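Local coordinates for 3-methylornithine synthase (Methanosarcina barkeri, PDB 3T7V), which catalyses the radical isomerization of L-lysine to (3R)-3-methyl-D-ornithine, a step of pyrrolysine biosynthesis, using a [4Fe-4S] cluster and S-adenosylmethionine, at residues 159-173 with 193-207. Residues are numbered along the deposited sequence; the frame is centred on the assembly and turned at random.
With SAM (S-adenosylmethionine), chain C; MD0 (5-amino-D-isoleucine), chain D.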
ATOM      1  N   ARG A 159      -2.991 -19.260  -0.631  1.00 13.27           N
ATOM      2  CA  ARG A 159      -1.715 -19.436  -1.363  1.00 13.23           C
ATOM      3  C   ARG A 159      -1.860 -20.534  -2.406  1.00 14.45           C
ATOM      4  O   ARG A 159      -1.481 -20.387  -3.575  1.00 16.97           O
ATOM      5  CB  ARG A 159      -0.592 -19.706  -0.385  1.00 14.77           C
ATOM      6  CG  ARG A 159       0.762 -19.942  -1.096  1.00 16.55           C
ATOM      7  CD  ARG A 159       1.269 -18.737  -1.850  1.00 16.34           C
ATOM      8  NE  ARG A 159       2.523 -19.065  -2.487  1.00 14.64           N
ATOM      9  CZ  ARG A 159       3.129 -18.274  -3.365  1.00 16.43           C
ATOM     10  NH1 ARG A 159       2.630 -17.067  -3.646  1.00 20.53           N
ATOM     11  NH2 ARG A 159       4.291 -18.648  -3.850  1.00 19.41           N
ATOM     12  N   GLU A 160      -2.473 -21.638  -1.999  1.00 15.95           N
ATOM     13  CA  GLU A 160      -2.660 -22.774  -2.937  1.00 18.22           C
ATOM     14  C   GLU A 160      -3.581 -22.431  -4.126  1.00 17.53           C
ATOM     15  O   GLU A 160      -3.375 -22.945  -5.225  1.00 23.01           O
ATOM     16  CB  GLU A 160      -3.155 -23.982  -2.119  1.00 22.37           C
ATOM     17  CG  GLU A 160      -3.129 -25.281  -2.917  1.00 31.16           C
ATOM     18  CD  GLU A 160      -1.755 -25.787  -3.434  1.00 38.71           C
ATOM     19  OE1 GLU A 160      -0.616 -25.539  -2.896  1.00 36.37           O
ATOM     20  OE2 GLU A 160      -1.861 -26.540  -4.409  1.00 35.27           O
ATOM     21  N   LYS A 161      -4.522 -21.472  -3.925  1.00 16.76           N
ATOM     22  CA  LYS A 161      -5.399 -20.983  -4.992  1.00 17.31           C
ATOM     23  C   LYS A 161      -4.810 -19.877  -5.878  1.00 20.93           C
ATOM     24  O   LYS A 161      -5.438 -19.455  -6.807  1.00 22.13           O
ATOM     25  CB  LYS A 161      -6.768 -20.496  -4.482  1.00 19.65           C
ATOM     26  CG  LYS A 161      -7.554 -21.568  -3.758  1.00 22.39           C
ATOM     27  CD  LYS A 161      -7.810 -22.778  -4.632  1.00 25.26           C
ATOM     28  CE  LYS A 161      -8.992 -23.548  -4.023  1.00 32.53           C
ATOM     29  NZ  LYS A 161      -9.287 -24.766  -4.793  1.00 40.77           N
ATOM     30  N   GLY A 162      -3.634 -19.372  -5.496  1.00 17.87           N
ATOM     31  CA  GLY A 162      -2.862 -18.449  -6.364  1.00 19.75           C
ATOM     32  C   GLY A 162      -2.631 -17.070  -5.792  1.00 17.48           C
ATOM     33  O   GLY A 162      -2.114 -16.194  -6.495  1.00 18.95           O
ATOM     34  N   ALA A 163      -2.878 -16.867  -4.514  1.00 13.88           N
ATOM     35  CA  ALA A 163      -2.476 -15.585  -3.939  1.00 12.76           C
ATOM     36  C   ALA A 163      -0.933 -15.471  -3.877  1.00 13.14           C
ATOM     37  O   ALA A 163      -0.249 -16.402  -3.486  1.00 15.49           O
ATOM     38  CB  ALA A 163      -3.094 -15.435  -2.541  1.00 13.46           C
ATOM     39  N   ASN A 164      -0.411 -14.332  -4.328  1.00 12.13           N
ATOM     40  CA  ASN A 164       1.017 -14.106  -4.378  1.00 12.14           C
ATOM     41  C   ASN A 164       1.549 -13.144  -3.306  1.00 11.97           C
ATOM     42  O   ASN A 164       2.728 -13.300  -2.926  1.00 14.06           O
ATOM     43  CB  ASN A 164       1.384 -13.481  -5.740  1.00 14.35           C
ATOM     44  CG  ASN A 164       1.116 -14.429  -6.867  1.00 14.53           C
ATOM     45  OD1 ASN A 164       1.931 -15.355  -7.117  1.00 24.57           O
ATOM     46  ND2 ASN A 164      -0.012 -14.295  -7.445  1.00 12.51           N
ATOM     47  N   PHE A 165       0.828 -12.101  -2.926  1.00 12.68           N
ATOM     48  CA  PHE A 165       1.274 -11.082  -1.978  1.00 11.43           C
ATOM     49  C   PHE A 165       0.244 -11.034  -0.875  1.00 11.30           C
ATOM     50  O   PHE A 165      -0.972 -11.147  -1.106  1.00 12.83           O
ATOM     51  CB  PHE A 165       1.292  -9.712  -2.740  1.00 13.01           C
ATOM     52  CG  PHE A 165       2.618  -9.106  -2.934  1.00 14.42           C
ATOM     53  CD1 PHE A 165       3.212  -8.415  -1.830  1.00 15.76           C
ATOM     54  CD2 PHE A 165       3.242  -9.117  -4.152  1.00 16.23           C
ATOM     55  CE1 PHE A 165       4.438  -7.778  -2.001  1.00 18.67           C
ATOM     56  CE2 PHE A 165       4.492  -8.489  -4.334  1.00 19.74           C
ATOM     57  CZ  PHE A 165       5.066  -7.812  -3.264  1.00 19.04           C
ATOM     58  N   LEU A 166       0.736 -10.842   0.310  1.00 11.34           N
ATOM     59  CA  LEU A 166      -0.123 -10.473   1.461  1.00 10.67           C
ATOM     60  C   LEU A 166       0.208  -9.052   1.872  1.00 11.31           C
ATOM     61  O   LEU A 166       1.372  -8.756   2.188  1.00 12.70           O
ATOM     62  CB  LEU A 166       0.144 -11.401   2.647  1.00 11.45           C
ATOM     63  CG  LEU A 166      -0.607 -10.967   3.947  1.00 11.98           C
ATOM     64  CD1 LEU A 166      -2.092 -11.112   3.746  1.00 12.51           C
ATOM     65  CD2 LEU A 166      -0.092 -11.839   5.056  1.00 14.31           C
ATOM     66  N   ALA A 167      -0.790  -8.183   1.862  1.00 11.14           N
ATOM     67  CA  ALA A 167      -0.559  -6.801   2.355  1.00 11.02           C
ATOM     68  C   ALA A 167      -1.226  -6.689   3.714  1.00 10.78           C
ATOM     69  O   ALA A 167      -2.447  -6.826   3.825  1.00 13.41           O
ATOM     70  CB  ALA A 167      -1.171  -5.800   1.345  1.00 12.28           C
ATOM     71  N   LEU A 168      -0.426  -6.480   4.726  1.00 11.55           N
ATOM     72  CA  LEU A 168      -0.958  -6.442   6.113  1.00 11.65           C
ATOM     73  C   LEU A 168      -0.100  -5.440   6.871  1.00 11.76           C
ATOM     74  O   LEU A 168       0.995  -5.776   7.358  1.00 15.60           O
ATOM     75  CB  LEU A 168      -0.835  -7.899   6.733  1.00 12.93           C
ATOM     76  CG  LEU A 168      -1.611  -8.038   8.060  1.00 13.16           C
ATOM     77  CD1 LEU A 168      -3.130  -8.034   7.825  1.00 13.84           C
ATOM     78  CD2 LEU A 168      -1.142  -9.353   8.759  1.00 15.98           C
ATOM     79  N   TYR A 169      -0.553  -4.182   6.860  1.00 11.72           N
ATOM     80  CA  TYR A 169       0.358  -3.127   7.317  1.00 11.20           C
ATOM     81  C   TYR A 169       0.322  -2.979   8.816  1.00 12.03           C
ATOM     82  O   TYR A 169      -0.702  -3.100   9.451  1.00 12.74           O
ATOM     83  CB  TYR A 169      -0.060  -1.739   6.688  1.00 11.39           C
ATOM     84  CG  TYR A 169      -0.268  -1.803   5.169  1.00 12.23           C
ATOM     85  CD1 TYR A 169       0.469  -2.698   4.385  1.00 12.45           C
ATOM     86  CD2 TYR A 169      -1.190  -1.008   4.564  1.00 13.97           C
ATOM     87  CE1 TYR A 169       0.231  -2.797   2.999  1.00 12.82           C
ATOM     88  CE2 TYR A 169      -1.449  -1.086   3.220  1.00 14.38           C
ATOM     89  CZ  TYR A 169      -0.757  -1.999   2.447  1.00 13.22           C
ATOM     90  OH  TYR A 169      -1.027  -2.082   1.083  1.00 14.93           O
ATOM     91  N   GLN A 170       1.503  -2.745   9.377  1.00 12.97           N
ATOM     92  CA  GLN A 170       1.584  -2.569  10.845  1.00 13.39           C
ATOM     93  C   GLN A 170       1.111  -1.174  11.310  1.00 12.88           C
ATOM     94  O   GLN A 170       0.730  -1.015  12.491  1.00 14.70           O
ATOM     95  CB  GLN A 170       3.018  -2.733  11.307  1.00 12.90           C
ATOM     96  CG  GLN A 170       3.101  -3.119  12.800  1.00 13.41           C
ATOM     97  CD  GLN A 170       2.616  -4.506  13.126  1.00 14.28           C
ATOM     98  OE1 GLN A 170       2.562  -5.369  12.270  1.00 16.23           O
ATOM     99  NE2 GLN A 170       2.330  -4.753  14.411  1.00 16.14           N
ATOM    100  N   GLU A 171       1.151  -0.175  10.391  1.00 13.17           N
ATOM    101  CA  GLU A 171       0.769   1.264  10.689  1.00 14.51           C
ATOM    102  C   GLU A 171       1.863   2.001  11.466  1.00 14.59           C
ATOM    103  O   GLU A 171       2.298   3.097  11.094  1.00 14.37           O
ATOM    104  CB  GLU A 171      -0.541   1.491  11.438  1.00 16.39           C
ATOM    105  CG  GLU A 171      -1.721   0.667  11.023  1.00 21.18           C
ATOM    106  CD  GLU A 171      -1.970   0.703   9.562  1.00 21.91           C
ATOM    107  OE1 GLU A 171      -1.516   1.595   8.760  1.00 22.01           O
ATOM    108  OE2 GLU A 171      -2.644  -0.232   9.121  1.00 21.97           O
ATOM    109  N   THR A 172       2.318   1.367  12.528  1.00 12.25           N
ATOM    110  CA  THR A 172       3.428   1.921  13.329  1.00 12.91           C
ATOM    111  C   THR A 172       4.054   0.760  14.101  1.00 11.90           C
ATOM    112  O   THR A 172       3.339  -0.127  14.593  1.00 13.23           O
ATOM    113  CB  THR A 172       2.901   2.999  14.299  1.00 14.93           C
ATOM    114  OG1 THR A 172       3.965   3.472  15.091  1.00 15.00           O
ATOM    115  CG2 THR A 172       1.797   2.483  15.220  1.00 15.64           C
ATOM    116  N   TYR A 173       5.342   0.849  14.356  1.00 12.40           N
ATOM    117  CA  TYR A 173       5.992  -0.023  15.330  1.00 13.30           C
ATOM    118  C   TYR A 173       6.228   0.622  16.705  1.00 14.29           C
ATOM    119  O   TYR A 173       6.873   0.008  17.585  1.00 18.57           O
ATOM    120  CB  TYR A 173       7.365  -0.527  14.798  1.00 14.98           C
ATOM    121  CG  TYR A 173       7.162  -1.572  13.731  1.00 15.00           C
ATOM    122  CD1 TYR A 173       6.804  -1.222  12.419  1.00 14.03           C
ATOM    123  CD2 TYR A 173       7.303  -2.899  14.049  1.00 17.07           C
ATOM    124  CE1 TYR A 173       6.530  -2.230  11.440  1.00 15.21           C
ATOM    125  CE2 TYR A 173       7.076  -3.907  13.085  1.00 17.14           C
ATOM    126  CZ  TYR A 173       6.701  -3.554  11.814  1.00 17.62           C
ATOM    127  OH  TYR A 173       6.442  -4.550  10.903  1.00 21.67           O
ATOM    128  N   ALA A 193       1.582 -13.128  11.342  1.00 14.28           N
ATOM    129  CA  ALA A 193       0.902 -13.537  10.142  1.00 13.93           C
ATOM    130  C   ALA A 193       1.775 -13.262   8.897  1.00 14.06           C
ATOM    131  O   ALA A 193       1.796 -14.102   7.975  1.00 14.97           O
ATOM    132  CB  ALA A 193      -0.443 -12.771  10.042  1.00 14.42           C
ATOM    133  N   ARG A 194       2.482 -12.120   8.884  1.00 13.45           N
ATOM    134  CA  ARG A 194       3.364 -11.889   7.731  1.00 14.23           C
ATOM    135  C   ARG A 194       4.475 -12.926   7.709  1.00 15.43           C
ATOM    136  O   ARG A 194       4.846 -13.356   6.622  1.00 16.39           O
ATOM    137  CB  ARG A 194       3.904 -10.461   7.769  1.00 15.24           C
ATOM    138  CG  ARG A 194       2.822  -9.415   7.447  1.00 16.40           C
ATOM    139  CD  ARG A 194       3.462  -8.016   7.181  1.00 19.48           C
ATOM    140  NE  ARG A 194       4.267  -7.570   8.298  1.00 19.69           N
ATOM    141  CZ  ARG A 194       3.852  -6.930   9.383  1.00 18.34           C
ATOM    142  NH1 ARG A 194       4.808  -6.781  10.327  1.00 24.88           N
ATOM    143  NH2 ARG A 194       2.603  -6.405   9.519  1.00 17.06           N
ATOM    144  N   ARG A 195       4.989 -13.330   8.864  1.00 15.41           N
ATOM    145  CA  ARG A 195       6.030 -14.335   8.884  1.00 17.36           C
ATOM    146  C   ARG A 195       5.530 -15.684   8.394  1.00 17.62           C
ATOM    147  O   ARG A 195       6.204 -16.366   7.586  1.00 18.39           O
ATOM    148  CB  ARG A 195       6.545 -14.458  10.320  1.00 19.58           C
ATOM    149  CG  ARG A 195       7.428 -13.244  10.627  1.00 28.73           C
ATOM    150  CD  ARG A 195       8.072 -13.244  12.029  1.00 42.92           C
ATOM    151  NE  ARG A 195       8.539 -14.617  12.348  1.00 69.38           N
ATOM    152  CZ  ARG A 195       7.870 -15.519  13.093  1.00 55.38           C
ATOM    153  NH1 ARG A 195       6.704 -15.181  13.678  1.00 61.36           N
ATOM    154  NH2 ARG A 195       8.379 -16.704  13.303  1.00 80.16           N
ATOM    155  N   PHE A 196       4.317 -16.056   8.821  1.00 16.18           N
ATOM    156  CA  PHE A 196       3.717 -17.326   8.395  1.00 16.15           C
ATOM    157  C   PHE A 196       3.517 -17.291   6.866  1.00 16.35           C
ATOM    158  O   PHE A 196       3.772 -18.261   6.161  1.00 16.45           O
ATOM    159  CB  PHE A 196       2.378 -17.575   9.117  1.00 17.32           C
ATOM    160  CG  PHE A 196       1.730 -18.880   8.693  1.00 17.62           C
ATOM    161  CD1 PHE A 196       2.149 -20.067   9.283  1.00 22.42           C
ATOM    162  CD2 PHE A 196       0.794 -18.901   7.688  1.00 18.33           C
ATOM    163  CE1 PHE A 196       1.566 -21.296   8.876  1.00 26.17           C
ATOM    164  CE2 PHE A 196       0.198 -20.096   7.252  1.00 22.46           C
ATOM    165  CZ  PHE A 196       0.614 -21.288   7.846  1.00 21.67           C
ATOM    166  N   ALA A 197       3.007 -16.146   6.369  1.00 15.47           N
ATOM    167  CA  ALA A 197       2.757 -16.040   4.939  1.00 13.29           C
ATOM    168  C   ALA A 197       4.078 -16.175   4.166  1.00 12.79           C
ATOM    169  O   ALA A 197       4.097 -16.927   3.135  1.00 13.44           O
ATOM    170  CB  ALA A 197       2.104 -14.663   4.630  1.00 14.52           C
ATOM    171  N   LYS A 198       5.174 -15.536   4.630  1.00 13.22           N
ATOM    172  CA  LYS A 198       6.481 -15.657   3.897  1.00 14.22           C
ATOM    173  C   LYS A 198       6.868 -17.173   3.888  1.00 14.71           C
ATOM    174  O   LYS A 198       7.368 -17.689   2.877  1.00 17.84           O
ATOM    175  CB  LYS A 198       7.542 -14.843   4.582  1.00 19.42           C
ATOM    176  CG  LYS A 198       7.431 -13.392   4.222  1.00 27.71           C
ATOM    177  CD  LYS A 198       8.457 -13.061   3.113  1.00 43.61           C
ATOM    178  CE  LYS A 198       9.645 -12.300   3.679  1.00 54.95           C
ATOM    179  NZ  LYS A 198      10.616 -11.986   2.599  1.00 71.84           N
ATOM    180  N   GLN A 199       6.605 -17.901   4.988  1.00 14.96           N
ATOM    181  CA  GLN A 199       6.972 -19.335   4.992  1.00 16.39           C
ATOM    182  C   GLN A 199       6.193 -20.139   3.971  1.00 14.59           C
ATOM    183  O   GLN A 199       6.655 -21.203   3.476  1.00 18.86           O
ATOM    184  CB  GLN A 199       6.710 -19.898   6.398  1.00 18.38           C
ATOM    185  CG  GLN A 199       7.730 -19.365   7.365  1.00 22.61           C
ATOM    186  CD  GLN A 199       7.393 -19.600   8.819  1.00 29.69           C
ATOM    187  OE1 GLN A 199       8.186 -19.249   9.705  1.00 52.48           O
ATOM    188  NE2 GLN A 199       6.280 -20.267   9.078  1.00 33.87           N
ATOM    189  N   GLN A 200       4.942 -19.742   3.684  1.00 15.28           N
ATOM    190  CA  GLN A 200       4.134 -20.414   2.667  1.00 14.48           C
ATOM    191  C   GLN A 200       4.418 -19.986   1.239  1.00 14.08           C
ATOM    192  O   GLN A 200       3.865 -20.512   0.283  1.00 15.82           O
ATOM    193  CB  GLN A 200       2.668 -20.139   2.967  1.00 16.45           C
ATOM    194  CG  GLN A 200       2.129 -20.848   4.197  1.00 18.55           C
ATOM    195  CD  GLN A 200       2.200 -22.383   4.086  1.00 18.72           C
ATOM    196  OE1 GLN A 200       1.971 -22.978   3.031  1.00 20.66           O
ATOM    197  NE2 GLN A 200       2.385 -23.025   5.231  1.00 23.74           N
ATOM    198  N   GLY A 201       5.320 -19.024   1.136  1.00 13.64           N
ATOM    199  CA  GLY A 201       5.755 -18.553  -0.174  1.00 13.52           C
ATOM    200  C   GLY A 201       5.276 -17.175  -0.623  1.00 13.12           C
ATOM    201  O   GLY A 201       5.664 -16.702  -1.708  1.00 15.19           O
ATOM    202  N   TYR A 202       4.404 -16.564   0.182  1.00 12.53           N
ATOM    203  CA  TYR A 202       3.978 -15.199  -0.188  1.00 11.81           C
ATOM    204  C   TYR A 202       5.110 -14.193  -0.172  1.00 12.40           C
ATOM    205  O   TYR A 202       6.045 -14.301   0.632  1.00 15.07           O
ATOM    206  CB  TYR A 202       2.967 -14.678   0.877  1.00 11.84           C
ATOM    207  CG  TYR A 202       1.598 -15.241   0.877  1.00 11.03           C
ATOM    208  CD1 TYR A 202       0.566 -14.540   0.195  1.00 11.79           C
ATOM    209  CD2 TYR A 202       1.264 -16.386   1.613  1.00 11.11           C
ATOM    210  CE1 TYR A 202      -0.729 -14.954   0.270  1.00 12.38           C
ATOM    211  CE2 TYR A 202      -0.063 -16.790   1.683  1.00 11.62           C
ATOM    212  CZ  TYR A 202      -1.027 -16.098   1.006  1.00 11.55           C
ATOM    213  OH  TYR A 202      -2.313 -16.504   1.129  1.00 14.47           O
ATOM    214  N   CYS A 203       4.972 -13.187  -1.038  1.00 12.22           N
ATOM    215  CA  CYS A 203       5.673 -11.931  -0.816  1.00 12.42           C
ATOM    216  C   CYS A 203       4.807 -11.101   0.165  1.00 12.51           C
ATOM    217  O   CYS A 203       3.581 -11.302   0.172  1.00 11.84           O
ATOM    218  CB  CYS A 203       5.740 -11.157  -2.151  1.00 13.63           C
ATOM    219  SG  CYS A 203       6.896 -11.839  -3.276  1.00 21.14           S
ATOM    220  N   VAL A 204       5.405 -10.208   0.951  1.00 12.44           N
ATOM    221  CA  VAL A 204       4.635  -9.447   1.958  1.00 12.11           C
ATOM    222  C   VAL A 204       4.855  -7.977   1.777  1.00 12.27           C
ATOM    223  O   VAL A 204       5.970  -7.523   1.380  1.00 12.75           O
ATOM    224  CB  VAL A 204       4.859  -9.937   3.365  1.00 14.93           C
ATOM    225  CG1 VAL A 204       4.531 -11.440   3.477  1.00 15.93           C
ATOM    226  CG2 VAL A 204       6.254  -9.731   3.813  1.00 19.69           C
ATOM    227  N   GLU A 205       3.794  -7.203   1.968  1.00 12.93           N
ATOM    228  CA  GLU A 205       3.895  -5.724   1.996  1.00 12.78           C
ATOM    229  C   GLU A 205       3.583  -5.286   3.420  1.00 11.89           C
ATOM    230  O   GLU A 205       2.536  -5.682   4.004  1.00 13.75           O
ATOM    231  CB  GLU A 205       2.836  -5.108   1.045  1.00 14.00           C
ATOM    232  CG  GLU A 205       2.989  -3.558   0.967  1.00 15.65           C
ATOM    233  CD  GLU A 205       1.942  -2.804   0.122  1.00 20.47           C
ATOM    234  OE1 GLU A 205       0.839  -3.315  -0.187  1.00 24.98           O
ATOM    235  OE2 GLU A 205       2.216  -1.568  -0.155  1.00 24.84           O
ATOM    236  N   ASP A 206       4.461  -4.427   3.924  1.00 12.64           N
ATOM    237  CA  ASP A 206       4.225  -3.733   5.204  1.00 14.18           C
ATOM    238  C   ASP A 206       4.086  -2.281   4.914  1.00 12.85           C
ATOM    239  O   ASP A 206       4.422  -1.793   3.813  1.00 14.42           O
ATOM    240  CB  ASP A 206       5.414  -3.997   6.148  1.00 14.15           C
ATOM    241  CG  ASP A 206       5.115  -3.767   7.648  1.00 15.41           C
ATOM    242  OD1 ASP A 206       3.958  -3.377   8.021  1.00 15.69           O
ATOM    243  OD2 ASP A 206       6.069  -4.088   8.442  1.00 17.98           O
ATOM    244  N   GLY A 207       3.543  -1.556   5.898  1.00 12.21           N
ATOM    245  CA  GLY A 207       3.256  -0.149   5.665  1.00 13.28           C
ATOM    246  C   GLY A 207       3.135   0.593   6.965  1.00 13.54           C
ATOM    247  O   GLY A 207       2.709   0.039   7.973  1.00 14.04           O
TER
HETATM  248  N   SAM C 992      -8.944  -4.389   6.674  1.00 18.22           N
HETATM  249  CA  SAM C 992      -7.682  -4.823   6.297  1.00 16.65           C
HETATM  250  C   SAM C 992      -6.571  -4.271   7.096  1.00 15.13           C
HETATM  251  O   SAM C 992      -6.799  -3.409   7.969  1.00 15.50           O
HETATM  252  OXT SAM C 992      -5.418  -4.804   6.930  1.00 14.39           O
HETATM  253  CB  SAM C 992      -7.244  -4.237   5.149  1.00 20.95           C
HETATM  254  CG  SAM C 992      -7.469  -2.810   4.852  0.50 25.16           C
HETATM  255  SD  SAM C 992      -5.907  -1.921   4.440  0.50 28.46           S
HETATM  256  CE  SAM C 992      -6.212  -1.467   2.754  0.50 34.42           C
HETATM  257  C5' SAM C 992      -6.174  -0.365   5.263  0.50 26.78           C
HETATM  258  C4' SAM C 992      -5.029   0.260   5.562  1.00 22.74           C
HETATM  259  O4' SAM C 992      -5.536   1.459   4.696  1.00 19.41           O
HETATM  260  C3' SAM C 992      -4.759   0.487   6.842  1.00 22.35           C
HETATM  261  O3' SAM C 992      -3.701  -0.482   6.859  1.00 18.65           O
HETATM  262  C2' SAM C 992      -4.120   1.847   6.530  1.00 20.44           C
HETATM  263  O2' SAM C 992      -2.666   1.791   6.355  1.00 21.87           O
HETATM  264  C1' SAM C 992      -4.794   2.513   5.317  1.00 16.59           C
HETATM  265  N9  SAM C 992      -5.842   3.490   5.791  1.00 14.80           N
HETATM  266  C8  SAM C 992      -7.049   3.267   6.394  1.00 13.94           C
HETATM  267  N7  SAM C 992      -7.614   4.431   6.681  1.00 13.08           N
HETATM  268  C5  SAM C 992      -6.767   5.424   6.246  1.00 12.46           C
HETATM  269  C6  SAM C 992      -6.808   6.823   6.349  1.00 12.45           C
HETATM  270  N6  SAM C 992      -7.818   7.475   6.927  1.00 13.57           N
HETATM  271  N1  SAM C 992      -5.823   7.533   5.780  1.00 13.50           N
HETATM  272  C2  SAM C 992      -4.754   6.923   5.186  1.00 14.72           C
HETATM  273  N3  SAM C 992      -4.626   5.574   5.171  1.00 14.37           N
HETATM  274  C4  SAM C 992      -5.660   4.839   5.687  1.00 13.32           C
HETATM  275  C   MD0 D 993      -3.852   1.671  -1.921  1.00 18.66           C
HETATM  276  N   MD0 D 993      -6.221   2.132  -1.658  1.00 18.47           N
HETATM  277  O   MD0 D 993      -2.992   0.972  -2.496  1.00 18.89           O
HETATM  278  CA  MD0 D 993      -5.201   1.088  -1.648  1.00 15.61           C
HETATM  279  CB  MD0 D 993      -5.206   0.346  -0.277  1.00 15.20           C
HETATM  280  CD  MD0 D 993      -4.514  -1.965   0.654  1.00 16.16           C
HETATM  281  NE  MD0 D 993      -3.599  -3.078   0.439  1.00 17.91           N
HETATM  282  CG  MD0 D 993      -4.253  -0.880  -0.386  1.00 15.00           C
HETATM  283  CG2 MD0 D 993      -4.784   1.230   0.924  1.00 17.28           C
HETATM  284  OXT MD0 D 993      -3.644   2.836  -1.561  1.00 20.00           O
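Phe165 to Ala167 bridge Cys203 to Glu205 where strands 163-167 and 203-207 run parallel, their axes 4.6 Å apart at closest and 22° askew, with Leu166 N and O bonded to Cys203 O and Glu205 N. Cys203 CB sits over the centre of one face of the Phe165 ring, 3.4 Å from the ring centroid, a CH-pi contact. On the opposite sheet face Leu166 CD2 meets Ala197 CB of the returning helix. From helix 187-200, Arg194, bent at chi3 (-57°), carries its guanidinium to the loop after strand 163-167: NH2 bonds Leu168 O (2.8 Å), and NH2 and NH1 both grip Gln170 OE1. Asp206 OD2 lies over one guanidinium face, an ion pair with no N-H aimed at it. A leucine in place of Arg194 would probably leave Leu168 O and Gln170 OE1 without their donor and Asp206 without this charge. Asp206 OD1 accepts Gln170 N, while OD2 receives Tyr173 OH on its syn lone pair (2.5 Å). Tyr169 OH donates to Glu205 OE1 (2.6 Å) from above the carboxylate plane and accepts from NE of the bound 5-amino-D-isoleucine; Glu205 also pairs with Arg235. Glu171 holds both ribose hydroxyls of S-adenosylmethionine. In this beta-alpha-beta unit of the radical SAM TIM-barrel-like core, helices 175-181 and 187-200 connect the strands; 143-146 pairs with 163-167, 233-238 with 203-210.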